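Peptidase M3B, oligoendopeptidase F (PDB 2QR4) probably hydrolyses short peptides at internal bonds, as a zinc-dependent metallopeptidase of family M3 (oligoendopeptidase F). Local coordinates at residues N241-E246 against S539-E544; Y249-D254 against T554-I559; E444-M449 against Y498-F503; S513-K518 against K547-D552. One frame throughout, in Å; residues are numbered along the deposited sequence. Where two conformers were deposited one is given.

Contact 1: N241-E246 against S539-E544; sequences NNHIPE and SDYPVE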
# COMPACT_ATOMS: atom_id res chain seq x y z
N ASN A 241 -2.03 -24.72 -3.00
CA ASN A 241 -1.42 -24.72 -4.32
C ASN A 241 -0.09 -25.49 -4.36
O ASN A 241 0.52 -25.61 -5.41
CB ASN A 241 -1.30 -23.30 -4.90
CG ASN A 241 -0.19 -22.50 -4.28
OD1 ASN A 241 0.93 -22.99 -4.13
ND2 ASN A 241 -0.48 -21.25 -3.95
N ASN A 242 0.32 -26.01 -3.20
CA ASN A 242 1.47 -26.92 -3.11
C ASN A 242 1.04 -28.28 -2.54
O ASN A 242 1.88 -29.10 -2.16
CB ASN A 242 2.54 -26.34 -2.20
CG ASN A 242 3.41 -25.33 -2.90
OD1 ASN A 242 3.22 -24.12 -2.76
ND2 ASN A 242 4.39 -25.82 -3.66
N HIS A 243 -0.26 -28.49 -2.44
CA HIS A 243 -0.83 -29.74 -1.92
C HIS A 243 -0.30 -30.07 -0.52
O HIS A 243 -0.15 -31.24 -0.16
CB HIS A 243 -0.61 -30.89 -2.90
CG HIS A 243 -0.93 -30.52 -4.32
ND1 HIS A 243 0.01 -30.02 -5.19
CD2 HIS A 243 -2.10 -30.54 -5.00
CE1 HIS A 243 -0.57 -29.76 -6.35
NE2 HIS A 243 -1.85 -30.07 -6.26
N ILE A 244 -0.04 -29.03 0.25
CA ILE A 244 0.32 -29.19 1.65
C ILE A 244 -0.96 -29.13 2.47
O ILE A 244 -1.66 -28.14 2.45
CB ILE A 244 1.28 -28.10 2.12
CG1 ILE A 244 2.53 -28.10 1.23
CG2 ILE A 244 1.64 -28.29 3.59
CD1 ILE A 244 3.52 -27.01 1.55
N PRO A 245 -1.29 -30.22 3.17
CA PRO A 245 -2.45 -30.18 4.05
C PRO A 245 -2.19 -29.22 5.20
O PRO A 245 -1.05 -29.11 5.65
CB PRO A 245 -2.54 -31.62 4.60
CG PRO A 245 -1.61 -32.45 3.76
CD PRO A 245 -0.60 -31.53 3.17
N GLU A 246 -3.22 -28.52 5.67
CA GLU A 246 -3.09 -27.61 6.80
C GLU A 246 -2.52 -28.31 8.05
O GLU A 246 -1.88 -27.69 8.89
CB GLU A 246 -4.44 -26.97 7.14
CG GLU A 246 -4.91 -25.92 6.14
CD GLU A 246 -5.93 -24.97 6.75
OE1 GLU A 246 -5.53 -23.88 7.22
OE2 GLU A 246 -7.13 -25.31 6.78
N SER A 539 9.36 -30.71 -6.78
CA SER A 539 8.03 -31.23 -7.07
C SER A 539 6.95 -30.40 -6.40
O SER A 539 7.18 -29.77 -5.38
CB SER A 539 7.93 -32.69 -6.61
OG SER A 539 6.59 -33.14 -6.60
N ASP A 540 5.76 -30.41 -7.01
CA ASP A 540 4.59 -29.73 -6.47
C ASP A 540 4.00 -30.53 -5.31
O ASP A 540 2.98 -30.14 -4.74
CB ASP A 540 3.53 -29.54 -7.56
CG ASP A 540 3.76 -28.28 -8.40
OD1 ASP A 540 4.03 -27.21 -7.82
OD2 ASP A 540 3.64 -28.37 -9.64
N TYR A 541 4.63 -31.65 -4.98
CA TYR A 541 4.09 -32.55 -3.96
C TYR A 541 5.12 -32.92 -2.89
O TYR A 541 5.42 -34.10 -2.70
CB TYR A 541 3.52 -33.81 -4.62
CG TYR A 541 2.28 -33.56 -5.46
CD1 TYR A 541 1.01 -33.66 -4.90
CD2 TYR A 541 2.38 -33.25 -6.81
CE1 TYR A 541 -0.12 -33.44 -5.66
CE2 TYR A 541 1.26 -33.03 -7.59
CZ TYR A 541 0.00 -33.12 -7.01
OH TYR A 541 -1.11 -32.90 -7.78
N PRO A 542 5.64 -31.91 -2.17
CA PRO A 542 6.71 -32.10 -1.20
C PRO A 542 6.36 -33.09 -0.10
O PRO A 542 7.23 -33.84 0.34
CB PRO A 542 6.91 -30.71 -0.60
CG PRO A 542 5.65 -29.97 -0.91
CD PRO A 542 5.21 -30.50 -2.23
N VAL A 543 5.10 -33.13 0.35
CA VAL A 543 4.78 -34.07 1.41
C VAL A 543 4.65 -35.54 0.99
O VAL A 543 4.94 -36.43 1.79
CB VAL A 543 3.69 -33.58 2.44
CG1 VAL A 543 3.21 -32.15 2.16
CG2 VAL A 543 2.55 -34.59 2.61
N GLU A 544 4.28 -35.81 -0.26
CA GLU A 544 4.29 -37.20 -0.73
C GLU A 544 5.70 -37.65 -1.09
O GLU A 544 6.05 -38.81 -0.91
CB GLU A 544 3.32 -37.47 -1.88
CG GLU A 544 2.79 -36.21 -2.54
CD GLU A 544 1.63 -35.60 -1.77
OE1 GLU A 544 1.59 -34.36 -1.64
OE2 GLU A 544 0.75 -36.36 -1.31
O HOH W 1 2.71 -32.08 -1.02
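Asn242 opens the contact with its carbonyl O set 3.6 Å from CD of Pro542, the first residue of helix 542-548. His243, with a phi of 55°, is the C-prime residue of the Schellman motif that ends helix 234-240, and its side chain points toward the other segment. The imidazole lies nearly flat on Tyr541 as an offset stack, centroids 4.0 Å apart and planes inclined by 14°, with Tyr541 CE1 over the centre of the histidine ring; the Tyr541 hydroxyl has a weak hydrogen bond to Gln122. At the imidazole edge, ND1 donates to Asp540 O at 3.0 Å with an N-H...O angle of 163°, arriving from above the carbonyl plane. A water accepts from Val543 N at 2.9 Å, and its protons lie within bonding reach of His243 O and Glu544 OE1, with more acceptors about than it has protons. Ile244 then packs its CG1 against Pro542 CG and Val543 CG1, and Pro245 meets the valine tip to tip, CD 4.0 Å from CG1. Histidine suits its place because a flat face and a polar rim act together: the stack sets the tilt of the ring, while the directional ND1 bond resists its rotation.

Contact 2: Y249-D254 against T554-I559; sequences YDTLVD and TQAAYI
In Thr251 a chi1 of -64° sets OG1 beside the backbone N and CG2 anti to it, and both branches meet the loop that leads into helix 557-579. Ile559 answers from the other segment: its CG1 stands anti to the carbonyl carbon, and chi2 of 166° carries CD1 onward to the backbone of Leu252. The methyl CG2 of Thr251 lies 3.7 Å from CA of Ala556, where the small alanine lets the helix approach closely, the two CA atoms being 5.9 Å apart. OG1 of Thr251 bonds to Ser247 O, one turn back in its own helix, and lies 3.2 Å from Thr554 O, where a bond is not settled. Ile559 CD1 presses on Leu252 CA at 3.7 Å, and the two side chains cross at about a right angle, their CD1 atoms 4.1 Å apart. Leu252 also packs on Phe503 and touches Ser506 of helix 503-520. Threonine suits the boundary, since one branch is apolar and the other polar. The contact therefore holds helix 246-258 to the start of helix 557-579 chiefly by van der Waals packing, with the threonine hydroxyl satisfied within its own helix.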
# COMPACT_ATOMS: atom_id res chain seq x y z
N TYR A 249 1.06 -27.76 9.15
CA TYR A 249 1.27 -26.48 9.85
C TYR A 249 0.83 -26.57 11.32
O TYR A 249 1.55 -26.12 12.21
CB TYR A 249 0.49 -25.39 9.12
CG TYR A 249 1.00 -23.96 9.24
CD1 TYR A 249 0.92 -23.25 10.45
CD2 TYR A 249 1.51 -23.30 8.12
CE1 TYR A 249 1.36 -21.91 10.53
CE2 TYR A 249 1.95 -21.98 8.20
CZ TYR A 249 1.87 -21.29 9.38
OH TYR A 249 2.32 -19.98 9.39
N ASP A 250 -0.35 -27.16 11.59
CA ASP A 250 -0.83 -27.33 12.98
C ASP A 250 0.12 -28.19 13.80
O ASP A 250 0.51 -27.81 14.89
CB ASP A 250 -2.22 -27.97 13.04
CG ASP A 250 -3.31 -27.07 12.46
OD1 ASP A 250 -3.16 -25.84 12.47
OD2 ASP A 250 -4.34 -27.62 11.99
N THR A 251 0.50 -29.33 13.24
CA THR A 251 1.46 -30.22 13.89
C THR A 251 2.76 -29.50 14.26
O THR A 251 3.25 -29.66 15.38
CB THR A 251 1.80 -31.39 12.98
OG1 THR A 251 0.63 -32.17 12.77
CG2 THR A 251 2.86 -32.25 13.61
N LEU A 252 3.29 -28.72 13.33
CA LEU A 252 4.52 -27.96 13.60
C LEU A 252 4.32 -27.01 14.78
O LEU A 252 5.08 -27.05 15.75
CB LEU A 252 4.96 -27.16 12.37
CG LEU A 252 6.09 -26.16 12.62
CD1 LEU A 252 7.47 -26.86 12.79
CD2 LEU A 252 6.13 -25.15 11.49
N VAL A 253 3.29 -26.18 14.71
CA VAL A 253 3.04 -25.20 15.77
C VAL A 253 2.76 -25.87 17.13
O VAL A 253 3.26 -25.42 18.16
CB VAL A 253 1.92 -24.21 15.36
CG1 VAL A 253 1.49 -23.34 16.53
CG2 VAL A 253 2.39 -23.35 14.20
N ASP A 254 2.00 -26.97 17.12
CA ASP A 254 1.67 -27.70 18.35
C ASP A 254 2.85 -28.40 18.99
O ASP A 254 3.01 -28.35 20.21
CB ASP A 254 0.54 -28.71 18.12
CG ASP A 254 -0.79 -28.04 17.82
OD1 ASP A 254 -0.88 -26.80 18.00
OD2 ASP A 254 -1.74 -28.73 17.40
N THR A 554 2.56 -35.03 8.26
CA THR A 554 1.24 -34.79 8.83
C THR A 554 1.24 -35.21 10.29
O THR A 554 0.35 -34.82 11.06
CB THR A 554 0.15 -35.60 8.11
OG1 THR A 554 0.46 -36.99 8.19
CG2 THR A 554 0.05 -35.21 6.64
N GLN A 555 2.25 -35.99 10.68
CA GLN A 555 2.33 -36.54 12.04
C GLN A 555 3.45 -35.89 12.85
O GLN A 555 4.38 -35.33 12.29
CB GLN A 555 2.51 -38.06 12.01
CG GLN A 555 1.35 -38.84 11.37
CD GLN A 555 0.03 -38.61 12.08
OE1 GLN A 555 -1.01 -38.51 11.44
NE2 GLN A 555 0.06 -38.52 13.40
N ALA A 556 3.36 -36.00 14.17
CA ALA A 556 4.25 -35.29 15.09
C ALA A 556 5.63 -35.95 15.26
O ALA A 556 6.60 -35.28 15.62
CB ALA A 556 3.57 -35.18 16.45
N ALA A 557 5.70 -37.25 15.00
CA ALA A 557 6.88 -38.03 15.35
C ALA A 557 8.18 -37.43 14.82
O ALA A 557 9.17 -37.38 15.53
CB ALA A 557 6.72 -39.47 14.86
N TYR A 558 8.18 -36.98 13.57
CA TYR A 558 9.42 -36.51 12.97
C TYR A 558 9.91 -35.24 13.64
O TYR A 558 11.12 -34.99 13.66
CB TYR A 558 9.29 -36.33 11.45
CG TYR A 558 8.65 -35.01 11.00
CD1 TYR A 558 7.31 -34.73 11.29
CD2 TYR A 558 9.36 -34.09 10.25
CE1 TYR A 558 6.73 -33.56 10.86
CE2 TYR A 558 8.77 -32.92 9.81
CZ TYR A 558 7.47 -32.65 10.12
OH TYR A 558 6.89 -31.46 9.71
N ILE A 559 9.01 -34.45 14.21
CA ILE A 559 9.46 -33.26 14.91
C ILE A 559 9.86 -33.66 16.31
O ILE A 559 10.86 -33.18 16.85
CB ILE A 559 8.40 -32.14 14.94
CG1 ILE A 559 8.05 -31.72 13.51
CG2 ILE A 559 8.93 -30.95 15.69
CD1 ILE A 559 6.80 -30.88 13.42

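Contact 3: E444-M449 against Y498-F503; sequences EFEHFM and YNYYVF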
# COMPACT_ATOMS: atom_id res chain seq x y z
N GLU A 444 3.72 -18.89 13.55
CA GLU A 444 2.60 -18.77 14.47
C GLU A 444 2.02 -17.35 14.43
O GLU A 444 0.80 -17.18 14.41
CB GLU A 444 3.00 -19.17 15.90
CG GLU A 444 1.81 -19.29 16.88
CD GLU A 444 2.18 -19.88 18.25
OE1 GLU A 444 3.31 -20.40 18.42
OE2 GLU A 444 1.34 -19.84 19.16
N PHE A 445 2.90 -16.35 14.41
CA PHE A 445 2.44 -14.97 14.33
C PHE A 445 1.79 -14.69 12.99
O PHE A 445 0.75 -14.03 12.91
CB PHE A 445 3.58 -13.99 14.59
CG PHE A 445 3.11 -12.60 14.94
CD1 PHE A 445 2.42 -12.37 16.12
CD2 PHE A 445 3.36 -11.53 14.09
CE1 PHE A 445 1.98 -11.09 16.45
CE2 PHE A 445 2.92 -10.25 14.40
CZ PHE A 445 2.23 -10.03 15.58
N GLU A 446 2.38 -15.19 11.92
CA GLU A 446 1.78 -14.98 10.60
C GLU A 446 0.35 -15.48 10.57
O GLU A 446 -0.55 -14.78 10.12
CB GLU A 446 2.60 -15.63 9.49
CG GLU A 446 1.99 -15.46 8.11
CD GLU A 446 2.96 -15.83 6.97
OE1 GLU A 446 3.91 -16.60 7.22
OE2 GLU A 446 2.75 -15.36 5.83
N HIS A 447 0.13 -16.69 11.09
CA HIS A 447 -1.20 -17.25 11.07
C HIS A 447 -2.13 -16.45 11.97
O HIS A 447 -3.28 -16.18 11.61
CB HIS A 447 -1.20 -18.73 11.47
CG HIS A 447 -2.48 -19.43 11.14
ND1 HIS A 447 -3.13 -20.25 12.04
CD2 HIS A 447 -3.24 -19.42 10.02
CE1 HIS A 447 -4.23 -20.73 11.48
NE2 HIS A 447 -4.32 -20.24 10.26
N PHE A 448 -1.63 -16.06 13.15
CA PHE A 448 -2.38 -15.24 14.10
C PHE A 448 -2.89 -13.95 13.45
O PHE A 448 -4.04 -13.57 13.63
CB PHE A 448 -1.52 -14.96 15.34
CG PHE A 448 -2.07 -13.89 16.25
CD1 PHE A 448 -2.97 -14.21 17.26
CD2 PHE A 448 -1.66 -12.57 16.13
CE1 PHE A 448 -3.45 -13.24 18.13
CE2 PHE A 448 -2.15 -11.58 16.98
CZ PHE A 448 -3.04 -11.92 17.99
N MSE A 449 -2.04 -13.29 12.66
CA MSE A 449 -2.45 -12.07 11.97
C MSE A 449 -3.57 -12.30 10.97
O MSE A 449 -4.50 -11.50 10.88
CB MSE A 449 -1.26 -11.41 11.26
CG MSE A 449 -0.34 -10.65 12.18
SE MSE A 449 1.05 -9.69 11.16
CE MSE A 449 2.00 -11.22 10.37
N TYR A 498 5.46 -12.35 2.36
CA TYR A 498 5.32 -13.46 1.43
C TYR A 498 3.92 -13.99 1.68
O TYR A 498 2.99 -13.21 1.89
CB TYR A 498 6.39 -14.51 1.71
CG TYR A 498 7.78 -14.07 1.29
CD1 TYR A 498 8.10 -12.71 1.19
CD2 TYR A 498 8.77 -14.99 1.02
CE1 TYR A 498 9.36 -12.29 0.81
CE2 TYR A 498 10.05 -14.58 0.64
CZ TYR A 498 10.33 -13.23 0.54
OH TYR A 498 11.59 -12.81 0.17
N ASN A 499 3.75 -15.30 1.70
CA ASN A 499 2.42 -15.88 1.84
C ASN A 499 2.50 -17.25 2.51
O ASN A 499 2.43 -18.29 1.85
CB ASN A 499 1.75 -15.98 0.45
CG ASN A 499 0.26 -16.24 0.53
OD1 ASN A 499 -0.35 -16.16 1.60
ND2 ASN A 499 -0.34 -16.57 -0.61
N TYR A 500 2.65 -17.26 3.82
CA TYR A 500 2.82 -18.52 4.52
C TYR A 500 4.03 -19.28 4.01
O TYR A 500 3.94 -20.44 3.60
CB TYR A 500 1.55 -19.35 4.38
CG TYR A 500 0.46 -18.90 5.31
CD1 TYR A 500 0.46 -19.26 6.65
CD2 TYR A 500 -0.59 -18.12 4.85
CE1 TYR A 500 -0.54 -18.86 7.49
CE2 TYR A 500 -1.60 -17.71 5.69
CZ TYR A 500 -1.57 -18.09 7.02
OH TYR A 500 -2.59 -17.71 7.87
N TYR A 501 5.17 -18.62 4.07
CA TYR A 501 6.41 -19.17 3.56
C TYR A 501 7.31 -19.71 4.67
O TYR A 501 7.85 -20.81 4.54
CB TYR A 501 7.13 -18.07 2.79
CG TYR A 501 8.41 -18.45 2.13
CD1 TYR A 501 8.42 -18.96 0.85
CD2 TYR A 501 9.63 -18.21 2.75
CE1 TYR A 501 9.59 -19.27 0.20
CE2 TYR A 501 10.82 -18.50 2.12
CZ TYR A 501 10.80 -19.04 0.84
OH TYR A 501 11.97 -19.34 0.18
N VAL A 502 7.46 -18.95 5.76
CA VAL A 502 8.47 -19.29 6.79
C VAL A 502 8.37 -20.65 7.47
O VAL A 502 9.39 -21.20 7.87
CB VAL A 502 8.57 -18.23 7.91
CG1 VAL A 502 9.23 -16.99 7.41
CG2 VAL A 502 7.20 -17.95 8.50
N PHE A 503 7.16 -21.20 7.63
CA PHE A 503 7.03 -22.47 8.36
C PHE A 503 7.82 -23.56 7.68
O PHE A 503 8.20 -24.55 8.31
CB PHE A 503 5.58 -22.91 8.51
CG PHE A 503 5.00 -23.59 7.30
CD1 PHE A 503 4.78 -24.97 7.31
CD2 PHE A 503 4.62 -22.86 6.18
CE1 PHE A 503 4.22 -25.61 6.18
CE2 PHE A 503 4.06 -23.48 5.06
CZ PHE A 503 3.86 -24.86 5.05
O HOH W 2 4.28 -19.55 7.64
O HOH W 3 6.02 -16.42 5.42
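Glu446 and Tyr500 face each other with their CA atoms 7.1 Å apart, where a regular helix meets an irregular loop that takes a left-handed conformation at Tyr500 (phi 59°, psi 57°). Glu446 spans the gap with an extended chain, CG anti to the backbone N (chi1 179°). Its OE2 accepts from Tyr500 N at 2.8 Å, the N-H coming from above the carboxylate plane. The second oxygen, OE1, takes protons from two waters. One lies 2.8 Å from Glu446 OE1 and accepts in turn from Tyr501 N. The other stands 3.0 Å from Glu446 OE1 and accepts a weak bond from Phe503 N. One carboxylate thus gathers three backbone N-H groups of the loop, those of Tyr500, Tyr501 and, weakly, Phe503. A glutamate suits this place, since its two oxygens, buried here, can accept from the backbone of the irregular loop directly and through two waters. Val502 CG2 adds an apolar neighbour 3.8 Å from Glu446 OE1. CG of Glu446 lies over one face of the Tyr500 ring, offset toward the rim. The loop leads directly into helix 503-520 and is held here against helix 418-454, while Arg235 and Ser238 of helix 234-240 touch the Tyr500 side chain and helix 461-476 packs against Phe445 and Met449.

Contact 4: S513-K518 against K547-D552; sequences SALAKK and KKAGVD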
# COMPACT_ATOMS: atom_id res chain seq x y z
N SER A 513 16.42 -33.73 9.70
CA SER A 513 16.81 -34.46 10.90
C SER A 513 16.34 -35.92 10.91
O SER A 513 17.10 -36.81 11.28
CB SER A 513 16.33 -33.75 12.17
OG SER A 513 16.65 -34.53 13.31
N ALA A 514 15.10 -36.15 10.50
CA ALA A 514 14.54 -37.51 10.39
C ALA A 514 15.25 -38.35 9.33
O ALA A 514 15.41 -39.57 9.49
CB ALA A 514 13.05 -37.45 10.08
N LEU A 515 15.66 -37.71 8.25
CA LEU A 515 16.35 -38.40 7.18
C LEU A 515 17.79 -38.77 7.53
O LEU A 515 18.26 -39.84 7.16
CB LEU A 515 16.30 -37.57 5.89
CG LEU A 515 14.96 -37.59 5.17
CD1 LEU A 515 14.98 -36.64 3.99
CD2 LEU A 515 14.62 -39.04 4.71
N ALA A 516 18.50 -37.91 8.25
CA ALA A 516 19.87 -38.23 8.67
C ALA A 516 19.88 -39.36 9.69
O ALA A 516 20.78 -40.21 9.68
CB ALA A 516 20.58 -37.00 9.23
N LYS A 517 18.86 -39.36 10.56
CA LYS A 517 18.75 -40.36 11.62
C LYS A 517 18.42 -41.74 11.05
O LYS A 517 18.88 -42.75 11.58
CB LYS A 517 17.74 -39.92 12.67
CG LYS A 517 17.86 -40.65 14.02
CD LYS A 517 16.93 -41.85 14.11
CE LYS A 517 15.47 -41.43 14.04
NZ LYS A 517 14.55 -42.48 14.54
N LYS A 518 17.66 -41.79 9.97
CA LYS A 518 17.39 -43.06 9.29
C LYS A 518 18.63 -43.58 8.58
O LYS A 518 18.85 -44.80 8.51
CB LYS A 518 16.24 -42.94 8.28
CG LYS A 518 14.87 -42.91 8.92
CD LYS A 518 13.76 -42.81 7.88
CE LYS A 518 12.40 -42.68 8.57
NZ LYS A 518 12.39 -41.57 9.58
N LYS A 547 6.92 -38.38 2.29
CA LYS A 547 6.26 -39.61 2.73
C LYS A 547 6.93 -40.86 2.12
O LYS A 547 7.17 -41.85 2.82
CB LYS A 547 4.78 -39.56 2.36
CG LYS A 547 3.85 -40.35 3.28
CD LYS A 547 2.43 -39.77 3.18
CE LYS A 547 1.43 -40.55 4.03
NZ LYS A 547 1.09 -41.88 3.43
N LYS A 548 7.24 -40.79 0.83
CA LYS A 548 7.93 -41.87 0.13
C LYS A 548 9.34 -42.10 0.68
O LYS A 548 9.85 -43.22 0.66
CB LYS A 548 7.98 -41.60 -1.38
CG LYS A 548 6.82 -42.22 -2.16
CD LYS A 548 6.79 -41.76 -3.62
CE LYS A 548 6.20 -40.35 -3.76
NZ LYS A 548 6.43 -39.75 -5.11
N ALA A 549 9.97 -41.03 1.17
CA ALA A 549 11.30 -41.14 1.75
C ALA A 549 11.25 -41.54 3.22
O ALA A 549 12.29 -41.63 3.87
CB ALA A 549 12.07 -39.84 1.57
N GLY A 550 10.05 -41.77 3.74
CA GLY A 550 9.87 -42.27 5.11
C GLY A 550 9.51 -41.24 6.18
O GLY A 550 9.41 -41.59 7.35
N VAL A 551 9.31 -39.99 5.78
CA VAL A 551 8.93 -38.92 6.71
C VAL A 551 7.50 -38.45 6.48
O VAL A 551 7.22 -37.78 5.49
CB VAL A 551 9.85 -37.72 6.56
CG1 VAL A 551 9.53 -36.67 7.63
CG2 VAL A 551 11.29 -38.15 6.66
N ASP A 552 6.60 -38.79 7.39
CA ASP A 552 5.22 -38.35 7.27
C ASP A 552 5.05 -37.04 8.03
O ASP A 552 5.00 -37.04 9.26
CB ASP A 552 4.25 -39.41 7.79
CG ASP A 552 2.79 -39.04 7.55
OD1 ASP A 552 2.50 -37.84 7.31
OD2 ASP A 552 1.92 -39.94 7.60
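Gly550 N donates to Lys547 O at 3.0 Å, a bond back into the last turn of helix 542-548, and Gly550 O lies against the side chain of Lys518. The lysine runs extended until its last torsion, chi4 of 52°, bends NZ aside; CE is the nearest atom to Gly550 O at 3.4 Å, and NZ stands 3.7 Å away from that oxygen, with no hydrogen bond between them. Glycine fits this spot twice over. Its phi of 100° would push a side chain against the preceding carbonyl, and a CB there would come tight against Lys518 CE. The turn is a Schellman motif, which ends the helix and redirects the chain so that Val551 faces helix 503-520. Val551 CG2 packs on two residues of that helix, 3.9 Å from Ala514 CB and 4.0 Å from Leu515 CD2, the leucine and valine side chains crossing at a slant. The short alanine lets the valine settle close to the helix surface. Leu515 also meets Ala549, its CD2 lying 4.1 Å from Ala549 CB and 3.6 Å from the carbonyl O. Leu515 also touches Ile398 of helix 394-414 and Tyr530 of helix 526-536, and Val551 touches Tyr558 of helix 557-579.

From the N terminus, the chain first lays down 241-246, in the loop before helix 246-258, and then 249-254, on that helix, and both wait some 300 residues for partners. Contact 3 opens and closes in between, so it lies within the loops of contacts 1 and 2 and joins helix 418-454 to the entry of helix 503-520. Contact 4 opens on that helix, but contact 1 closes first, so these two cross; contact 4 then closes, and contact 2 last of all. Contacts 1 and 2 also cross, while contact 4 falls inside contact 2. Packing joins them: Phe503 touches Ile244 and Tyr249, and Tyr558 CB meets Ala514 CB. Helix 246-258 is thereby tied to the C-terminal helices.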